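Local coordinates for protein geranyltranstransferase (Stenotrophomonas maltophilia, PDB 7LBJ) that probably condenses isopentenyl diphosphate with allylic diphosphates to build longer trans-prenyl diphosphates, as magnesium-dependent farnesyl diphosphate synthases do, at residues P57-A62 with A193-G198. Residues are numbered along the deposited sequence; the frame is centred on the assembly and turned at random. Where two conformers were deposited one is given.
Sequences PLLVYA and AAVRMG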
loop_
_atom_site.group_PDB
_atom_site.type_symbol
_atom_site.label_atom_id
_atom_site.label_comp_id
_atom_site.label_asym_id
_atom_site.label_seq_id
_atom_site.Cartn_x
_atom_site.Cartn_y
_atom_site.Cartn_z
ATOM N N PRO A 57 14.911 -8.899 -3.905
ATOM C CA PRO A 57 15.237 -9.811 -2.790
ATOM C C PRO A 57 16.722 -10.123 -2.680
ATOM O O PRO A 57 17.272 -10.158 -1.568
ATOM C CB PRO A 57 14.437 -11.077 -3.131
ATOM C CG PRO A 57 13.316 -10.594 -3.945
ATOM C CD PRO A 57 13.818 -9.421 -4.741
ATOM N N LEU A 58 17.386 -10.363 -3.812
ATOM C CA LEU A 58 18.813 -10.676 -3.782
ATOM C C LEU A 58 19.612 -9.531 -3.175
ATOM O O LEU A 58 20.562 -9.752 -2.416
ATOM C CB LEU A 58 19.317 -10.989 -5.189
ATOM C CG LEU A 58 18.888 -12.329 -5.779
ATOM C CD1 LEU A 58 19.441 -12.472 -7.174
ATOM C CD2 LEU A 58 19.374 -13.459 -4.887
ATOM N N LEU A 59 19.235 -8.297 -3.488
ATOM C CA LEU A 59 19.924 -7.165 -2.886
ATOM C C LEU A 59 19.734 -7.137 -1.369
ATOM O O LEU A 59 20.670 -6.812 -0.633
ATOM C CB LEU A 59 19.441 -5.860 -3.509
ATOM C CG LEU A 59 19.933 -5.585 -4.937
ATOM C CD1 LEU A 59 19.026 -4.535 -5.581
ATOM C CD2 LEU A 59 21.403 -5.090 -4.935
ATOM N N VAL A 60 18.524 -7.448 -0.880
ATOM C CA VAL A 60 18.311 -7.504 0.570
ATOM C C VAL A 60 19.214 -8.561 1.195
ATOM O O VAL A 60 19.920 -8.310 2.181
ATOM C CB VAL A 60 16.826 -7.783 0.896
ATOM C CG1 VAL A 60 16.650 -8.020 2.401
ATOM C CG2 VAL A 60 15.938 -6.609 0.432
ATOM N N TYR A 61 19.194 -9.772 0.642
ATOM C CA TYR A 61 20.003 -10.835 1.223
ATOM C C TYR A 61 21.493 -10.515 1.119
ATOM O O TYR A 61 22.253 -10.758 2.063
ATOM C CB TYR A 61 19.702 -12.153 0.530
ATOM C CG TYR A 61 18.343 -12.764 0.829
ATOM C CD1 TYR A 61 17.974 -13.106 2.135
ATOM C CD2 TYR A 61 17.458 -13.061 -0.208
ATOM C CE1 TYR A 61 16.725 -13.719 2.401
ATOM C CE2 TYR A 61 16.208 -13.687 0.046
ATOM C CZ TYR A 61 15.855 -13.999 1.342
ATOM O OH TYR A 61 14.638 -14.611 1.574
ATOM N N ALA A 62 21.926 -9.992 -0.032
ATOM C CA ALA A 62 23.352 -9.753 -0.258
ATOM C C ALA A 62 23.852 -8.633 0.637
ATOM O O ALA A 62 24.992 -8.665 1.117
ATOM C CB ALA A 62 23.616 -9.402 -1.727
ATOM N N ALA A 193 16.126 1.106 -1.453
ATOM C CA ALA A 193 15.449 0.594 -0.258
ATOM C C ALA A 193 15.851 -0.842 0.030
ATOM O O ALA A 193 16.032 -1.221 1.195
ATOM C CB ALA A 193 13.925 0.689 -0.405
ATOM N N ALA A 194 15.982 -1.666 -1.012
ATOM C CA ALA A 194 16.326 -3.062 -0.782
ATOM C C ALA A 194 17.681 -3.168 -0.099
ATOM O O ALA A 194 17.823 -3.870 0.909
ATOM C CB ALA A 194 16.319 -3.845 -2.094
ATOM N N VAL A 195 18.674 -2.430 -0.602
ATOM C CA VAL A 195 19.999 -2.463 0.021
ATOM C C VAL A 195 19.941 -1.897 1.437
ATOM O O VAL A 195 20.554 -2.440 2.364
ATOM C CB VAL A 195 21.007 -1.707 -0.860
ATOM C CG1 VAL A 195 22.345 -1.464 -0.104
ATOM C CG2 VAL A 195 21.213 -2.489 -2.185
ATOM N N ARG A 196 19.213 -0.791 1.630
ATOM C CA ARG A 196 19.153 -0.195 2.966
ATOM C C ARG A 196 18.512 -1.147 3.966
ATOM O O ARG A 196 18.969 -1.250 5.114
ATOM C CB ARG A 196 18.389 1.130 2.918
ATOM C CG ARG A 196 18.184 1.736 4.293
ATOM C CD ARG A 196 17.467 3.093 4.207
ATOM N NE ARG A 196 17.077 3.551 5.533
ATOM C CZ ARG A 196 17.885 4.181 6.370
ATOM N NH1 ARG A 196 19.125 4.500 6.027
ATOM N NH2 ARG A 196 17.432 4.520 7.578
ATOM N N MET A 197 17.433 -1.834 3.564
ATOM C CA MET A 197 16.734 -2.710 4.504
ATOM C C MET A 197 17.586 -3.900 4.895
ATOM O O MET A 197 17.622 -4.279 6.073
ATOM C CB MET A 197 15.395 -3.160 3.919
ATOM C CG MET A 197 14.443 -1.944 3.761
ATOM S SD MET A 197 13.070 -2.245 2.625
ATOM C CE MET A 197 12.081 -3.097 3.777
ATOM N N GLY A 198 18.278 -4.510 3.923
ATOM C CA GLY A 198 19.185 -5.593 4.266
ATOM C C GLY A 198 20.244 -5.154 5.255
ATOM O O GLY A 198 20.567 -5.881 6.198
#
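Val-60 packs against Ala-194 and Gly-198, one helical turn apart, in a buried helix-helix contact of the all-alpha trans-prenyl synthase fold. Segments 57-62 and 193-198, on helix 55-65 and helix 176-201, run in the same general direction, 30° apart. Their axes come within 7.3 Å, which is close for two helices. Ala-194 and Gly-198, both small, face helix 55-65 here, which is consistent with the close approach. The two methyls of Val-60 divide the work. CG2 touches both the backbone and the side chain of Ala-194, 3.4 Å from its O and 3.8 Å from its CB. CG1, anti to the backbone N (chi1 173°), lies 4.0 Å from Gly-198 CA. Leu-59 closes the neighbouring side of the interface. Its CB sits 4.0 Å from CB of Ala-194. The side chains of Leu-59 and Val-195 cross at a slant, and Leu-59 CD2 meets Val-195 CG2 at 3.8 Å. Leu-59 also touches Leu-291 of helix 286-297, and Val-60 touches Ala-77 of helix 75-92. A polar link lies just beyond, where Ser-63 OG hydrogen-bonds to Val-195 O. At Gly-198 the backbones come close: Gly-198 CA makes a CA-H...O contact with Val-60 O at 3.5 Å, with 137° at the hydrogen.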